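Local atomic coordinates of hypothetical protein XAC2396 (Xanthomonas axonopodis pv. citri, PDB entry 2G3W), a protein that is of unknown function but belongs to the YaeQ family, with a compact fold built around a variation of the PD-(D/E)XK nuclease motif. Residues Leu12-Met17 with Ala23-Thr28; Val42-Phe47 with Val161-Asp166. All blocks are in the same frame, centred on the assembly; numbering follows the deposited sequence. Where two conformers were deposited one is given.

Contact 1 (Leu12-Met17 with Ala23-Thr28); sequences LQISDM and ANHSLT
Q13 and N24 meet side chain to side chain on the exposed face of two antiparallel strands. Q13 CB lies 3.8 Å from N24 ND2. Q13 CG turns anti to the backbone N (chi1 -166°), and the chain then bends at the next bond. The bend brings the amide nearer to strand 21-31. Q13 CD comes 3.3 Å from N24 ND2. Q13 OE1 accepts a hydrogen bond from N24 ND2 at 2.7 Å. The bond is short but bent, with an N-H...O angle of 137°. The donor sits above the Q13 carbonyl plane, well away from the lone pairs, and Q13 OE1 is tilted from the N24 amide plane. The two amide planes are 43° apart. Q13 NE2 comes within 3.3 Å of A23 O, but the angle is too poor for a hydrogen bond.

The strands belong to the beta hairpin formed by strands 6-16 and 21-31. Q13 and N24 are a non-hydrogen-bonded pair, with the hydrogen-bonded pairs L12-H25 and I14-A23 on either side. L12 N donates to H25 O at 2.8 Å, and H25 N returns a bond to L12 O. I14 N reaches A23 O at 3.1 Å. The return bond from A23 N to I14 O is weak. Strand 21-31 is outermost within the chain; strand 6-16 also pairs with strand 149-157, where Q13 forms backbone hydrogen bonds with F152 and V154.

L12, I14, A23 and H25 point to the other face. There L12 CD1 touches L27 CD1 at 3.7 Å, the two side chains crossing at about a right angle. I14 CD1 approaches H25 CD2 at 4.1 Å, oblique to the ring. H25 NE2 is hydrogen-bonded to the hydroxyl of Y21, near the hairpin turn.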
loop_
_atom_site.group_PDB
_atom_site.type_symbol
_atom_site.label_atom_id
_atom_site.label_comp_id
_atom_site.label_asym_id
_atom_site.label_seq_id
_atom_site.Cartn_x
_atom_site.Cartn_y
_atom_site.Cartn_z
ATOM N N LEU A 12 -12.698 18.955 13.584
ATOM C CA LEU A 12 -12.657 18.035 12.450
ATOM C C LEU A 12 -13.964 17.267 12.307
ATOM O O LEU A 12 -14.388 16.560 13.230
ATOM C CB LEU A 12 -11.488 17.047 12.591
ATOM C CG LEU A 12 -10.059 17.573 12.797
ATOM C CD1 LEU A 12 -9.079 16.433 13.014
ATOM C CD2 LEU A 12 -9.635 18.435 11.616
ATOM N N GLN A 13 -14.616 17.442 11.162
ATOM C CA GLN A 13 -15.730 16.604 10.780
ATOM C C GLN A 13 -15.227 15.599 9.753
ATOM O O GLN A 13 -14.974 15.945 8.597
ATOM C CB GLN A 13 -16.891 17.428 10.232
ATOM C CG GLN A 13 -18.202 16.639 10.146
ATOM C CD GLN A 13 -18.726 16.182 11.502
ATOM O OE1 GLN A 13 -19.264 16.974 12.275
ATOM N NE2 GLN A 13 -18.595 14.894 11.779
ATOM N N ILE A 14 -15.076 14.359 10.210
ATOM C CA ILE A 14 -14.390 13.290 9.470
ATOM C C ILE A 14 -15.404 12.332 8.836
ATOM O O ILE A 14 -16.365 11.906 9.471
ATOM C CB ILE A 14 -13.404 12.529 10.379
ATOM C CG1 ILE A 14 -12.429 13.512 11.035
ATOM C CG2 ILE A 14 -12.641 11.416 9.586
ATOM C CD1 ILE A 14 -11.323 12.845 11.823
ATOM N N SER A 15 -15.188 12.051 7.555
ATOM C CA SER A 15 -15.974 11.091 6.801
ATOM C C SER A 15 -14.997 10.139 6.145
ATOM O O SER A 15 -14.491 10.395 5.046
ATOM C CB SER A 15 -16.809 11.797 5.747
ATOM O OG SER A 15 -17.789 12.596 6.363
ATOM N N ASP A 16 -14.716 9.047 6.839
ATOM C CA ASP A 16 -13.756 8.078 6.349
ATOM C C ASP A 16 -14.512 6.874 5.800
ATOM O O ASP A 16 -14.951 6.015 6.559
ATOM C CB ASP A 16 -12.805 7.656 7.471
ATOM C CG ASP A 16 -11.643 6.796 6.971
ATOM O OD1 ASP A 16 -11.746 6.113 5.933
ATOM O OD2 ASP A 16 -10.593 6.810 7.628
HETATM N N MSE A 17 -14.662 6.833 4.478
HETATM C CA MSE A 17 -15.275 5.712 3.751
HETATM C C MSE A 17 -14.484 4.420 3.950
HETATM O O MSE A 17 -15.038 3.328 4.045
HETATM C CB MSE A 17 -15.306 6.018 2.250
HETATM C CG MSE A 17 -16.573 6.662 1.715
HETATM SE SE MSE A 17 -16.419 7.315 -0.157
HETATM C CE MSE A 17 -14.732 6.475 -0.721
ATOM N N ALA A 23 -17.024 10.783 12.662
ATOM C CA ALA A 23 -17.071 11.410 13.982
ATOM C C ALA A 23 -16.615 12.852 13.935
ATOM O O ALA A 23 -15.990 13.283 12.954
ATOM C CB ALA A 23 -16.249 10.614 14.996
ATOM N N ASN A 24 -16.937 13.581 15.002
ATOM C CA ASN A 24 -16.524 14.967 15.186
ATOM C C ASN A 24 -15.540 15.128 16.342
ATOM O O ASN A 24 -15.773 14.607 17.443
ATOM C CB ASN A 24 -17.723 15.880 15.427
ATOM C CG ASN A 24 -17.367 17.346 15.261
ATOM O OD1 ASN A 24 -17.012 18.034 16.226
ATOM N ND2 ASN A 24 -17.427 17.824 14.022
ATOM N N HIS A 25 -14.465 15.877 16.081
ATOM C CA HIS A 25 -13.394 16.088 17.046
ATOM C C HIS A 25 -13.087 17.563 17.265
ATOM O O HIS A 25 -12.747 18.281 16.327
ATOM C CB HIS A 25 -12.111 15.368 16.594
ATOM C CG HIS A 25 -12.227 13.884 16.621
ATOM N ND1 HIS A 25 -11.922 13.139 17.740
ATOM C CD2 HIS A 25 -12.670 13.006 15.690
ATOM C CE1 HIS A 25 -12.124 11.858 17.476
ATOM N NE2 HIS A 25 -12.578 11.752 16.239
ATOM N N SER A 26 -13.214 17.982 18.521
ATOM C CA SER A 26 -12.811 19.296 18.962
ATOM C C SER A 26 -11.417 19.196 19.550
ATOM O O SER A 26 -11.230 18.632 20.633
ATOM C CB SER A 26 -13.797 19.805 20.019
ATOM O OG SER A 26 -13.521 21.144 20.341
ATOM N N LEU A 27 -10.434 19.729 18.825
ATOM C CA LEU A 27 -9.044 19.580 19.205
ATOM C C LEU A 27 -8.373 20.900 19.598
ATOM O O LEU A 27 -8.784 21.966 19.158
ATOM C CB LEU A 27 -8.251 18.959 18.035
ATOM C CG LEU A 27 -8.720 17.578 17.557
ATOM C CD1 LEU A 27 -7.821 17.137 16.456
ATOM C CD2 LEU A 27 -8.734 16.544 18.675
ATOM N N THR A 28 -7.315 20.764 20.395
ATOM C CA THR A 28 -6.425 21.826 20.815
ATOM C C THR A 28 -5.019 21.336 20.562
ATOM O O THR A 28 -4.687 20.191 20.914
ATOM C CB THR A 28 -6.663 22.086 22.328
ATOM O OG1 THR A 28 -7.729 23.035 22.456
ATOM C CG2 THR A 28 -5.414 22.580 23.049
#

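Contact 2 (Val42-Phe47 with Val161-Asp166); sequences VRLLAF and VQMLAD
The shortest hydrogen bond within the two segments, from A46 N to V42 O at 2.7 Å, stays within the helix that presents L45 to V161 and M163. No hydrogen bond crosses to the strand, and the meeting is apolar. L45 CG stands anti to the backbone N (chi1 174°), which brings the end of the side chain nearer to the strand. Its CD1 methyl does the touching. L45 CD1 lies 3.8 Å from V161 CG2 and 4.0 Å from M163 CG, so one methyl serves two neighbours on the same face of the strand.

Helix 37-49 here packs across the mixed beta sheet of the YaeQ fold. The helix and strand segments run at 116° to each other, with axes 10.8 Å apart. V161 and M163 both point toward the helix. V154, on the adjacent strand 149-157, touches both of them.

M163 is a selenomethionine. Its chain is bent at chi2 and again at chi3. M163 SE passes L45 CD1 at 4.2 Å, and M163 CE ends 4.3 Å from L44 CD2, a looser touch. L134, from a loop, also packs on L45.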
loop_
_atom_site.group_PDB
_atom_site.type_symbol
_atom_site.label_atom_id
_atom_site.label_comp_id
_atom_site.label_asym_id
_atom_site.label_seq_id
_atom_site.Cartn_x
_atom_site.Cartn_y
_atom_site.Cartn_z
ATOM N N VAL A 42 0.553 18.765 9.489
ATOM C CA VAL A 42 0.801 17.318 9.294
ATOM C C VAL A 42 0.342 16.576 10.559
ATOM O O VAL A 42 -0.274 15.492 10.448
ATOM C CB VAL A 42 2.273 16.981 8.983
ATOM C CG1 VAL A 42 2.516 15.447 8.959
ATOM C CG2 VAL A 42 2.679 17.532 7.602
ATOM N N ARG A 43 0.587 17.153 11.753
ATOM C CA ARG A 43 0.088 16.512 12.975
ATOM C C ARG A 43 -1.438 16.488 13.013
ATOM O O ARG A 43 -2.057 15.509 13.431
ATOM C CB ARG A 43 0.537 17.238 14.235
ATOM C CG ARG A 43 1.996 17.176 14.626
ATOM C CD ARG A 43 1.983 17.274 16.192
ATOM N NE ARG A 43 1.919 18.685 16.610
ATOM C CZ ARG A 43 1.249 19.177 17.637
ATOM N NH1 ARG A 43 0.448 18.413 18.385
ATOM N NH2 ARG A 43 1.328 20.484 17.873
ATOM N N LEU A 44 -2.056 17.601 12.630
ATOM C CA LEU A 44 -3.511 17.651 12.541
ATOM C C LEU A 44 -4.016 16.620 11.525
ATOM O O LEU A 44 -4.939 15.861 11.808
ATOM C CB LEU A 44 -3.986 19.059 12.174
ATOM C CG LEU A 44 -5.494 19.223 12.164
ATOM C CD1 LEU A 44 -6.052 18.991 13.595
ATOM C CD2 LEU A 44 -5.854 20.581 11.613
ATOM N N LEU A 45 -3.419 16.596 10.340
ATOM C CA LEU A 45 -3.759 15.579 9.340
ATOM C C LEU A 45 -3.584 14.145 9.908
ATOM O O LEU A 45 -4.410 13.255 9.628
ATOM C CB LEU A 45 -2.933 15.789 8.035
ATOM C CG LEU A 45 -3.068 14.720 6.945
ATOM C CD1 LEU A 45 -4.458 14.587 6.404
ATOM C CD2 LEU A 45 -2.064 14.976 5.817
ATOM N N ALA A 46 -2.503 13.923 10.665
ATOM C CA ALA A 46 -2.213 12.604 11.250
ATOM C C ALA A 46 -3.307 12.174 12.205
ATOM O O ALA A 46 -3.748 11.013 12.196
ATOM C CB ALA A 46 -0.868 12.594 11.953
ATOM N N PHE A 47 -3.747 13.113 13.037
ATOM C CA PHE A 47 -4.862 12.833 13.895
ATOM C C PHE A 47 -6.069 12.364 13.051
ATOM O O PHE A 47 -6.688 11.339 13.353
ATOM C CB PHE A 47 -5.183 14.051 14.796
ATOM C CG PHE A 47 -6.162 13.721 15.896
ATOM C CD1 PHE A 47 -7.488 13.527 15.600
ATOM C CD2 PHE A 47 -5.737 13.563 17.218
ATOM C CE1 PHE A 47 -8.420 13.185 16.597
ATOM C CE2 PHE A 47 -6.674 13.245 18.241
ATOM C CZ PHE A 47 -7.999 13.045 17.914
ATOM N N VAL A 161 -7.190 11.493 0.695
ATOM C CA VAL A 161 -7.660 12.350 1.778
ATOM C C VAL A 161 -7.808 13.780 1.283
ATOM O O VAL A 161 -6.914 14.308 0.622
ATOM C CB VAL A 161 -6.752 12.241 3.068
ATOM C CG1 VAL A 161 -5.321 12.541 2.754
ATOM C CG2 VAL A 161 -7.283 13.137 4.227
ATOM N N GLN A 162 -8.960 14.371 1.581
ATOM C CA GLN A 162 -9.229 15.794 1.365
ATOM C C GLN A 162 -9.433 16.506 2.695
ATOM O O GLN A 162 -10.202 16.055 3.546
ATOM C CB GLN A 162 -10.462 16.028 0.458
ATOM C CG GLN A 162 -10.723 17.525 0.203
ATOM C CD GLN A 162 -11.937 17.847 -0.671
ATOM O OE1 GLN A 162 -12.768 16.985 -0.980
ATOM N NE2 GLN A 162 -12.042 19.114 -1.066
HETATM N N MSE A 163 -8.738 17.632 2.854
HETATM C CA MSE A 163 -8.878 18.487 4.006
HETATM C C MSE A 163 -9.522 19.765 3.513
HETATM O O MSE A 163 -8.876 20.588 2.838
HETATM C CB MSE A 163 -7.510 18.776 4.596
HETATM C CG MSE A 163 -6.883 17.553 5.264
HETATM SE SE MSE A 163 -7.345 17.494 7.140
HETATM C CE MSE A 163 -6.114 18.846 7.663
ATOM N N LEU A 164 -10.804 19.914 3.823
ATOM C CA LEU A 164 -11.587 21.012 3.280
ATOM C C LEU A 164 -12.062 22.029 4.336
ATOM O O LEU A 164 -12.757 21.684 5.289
ATOM C CB LEU A 164 -12.779 20.463 2.481
ATOM C CG LEU A 164 -13.778 21.513 1.984
ATOM C CD1 LEU A 164 -13.200 22.304 0.820
ATOM C CD2 LEU A 164 -15.084 20.844 1.599
ATOM N N ALA A 165 -11.680 23.283 4.140
ATOM C CA ALA A 165 -12.097 24.373 5.001
ATOM C C ALA A 165 -12.730 25.456 4.120
ATOM O O ALA A 165 -12.572 25.426 2.899
ATOM C CB ALA A 165 -10.914 24.918 5.747
ATOM N N ASP A 166 -13.443 26.413 4.732
ATOM C CA ASP A 166 -14.047 27.509 3.972
ATOM C C ASP A 166 -13.001 28.326 3.201
ATOM O O ASP A 166 -13.326 28.956 2.188
ATOM C CB ASP A 166 -14.858 28.450 4.887
ATOM C CG ASP A 166 -16.021 27.745 5.610
ATOM O OD1 ASP A 166 -16.673 26.783 5.006
ATOM O OD2 ASP A 166 -16.301 28.180 6.809
#

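How the contacts relate
Contact 1 lies toward the edge of the sheet and is partly buried. Contact 2 is wholly buried and nearer the centre of the chain. Their chemistry differs accordingly: contact 1 joins strand to strand through backbone bonds and one exposed amide pair, with apolar touches on the face of L12 and H25, whereas contact 2 joins helix to strand through methyl and methylene groups and a selenium atom. Both reach the same sheet, and strand 21-31 leads in sequence to helix 37-49. The helix also covers the face of contact 1 that carries L12 and H25. L44, which meets M163 in contact 2, packs on L12 and L27. F47 touches L27 and forms an edge-to-face pair with H25.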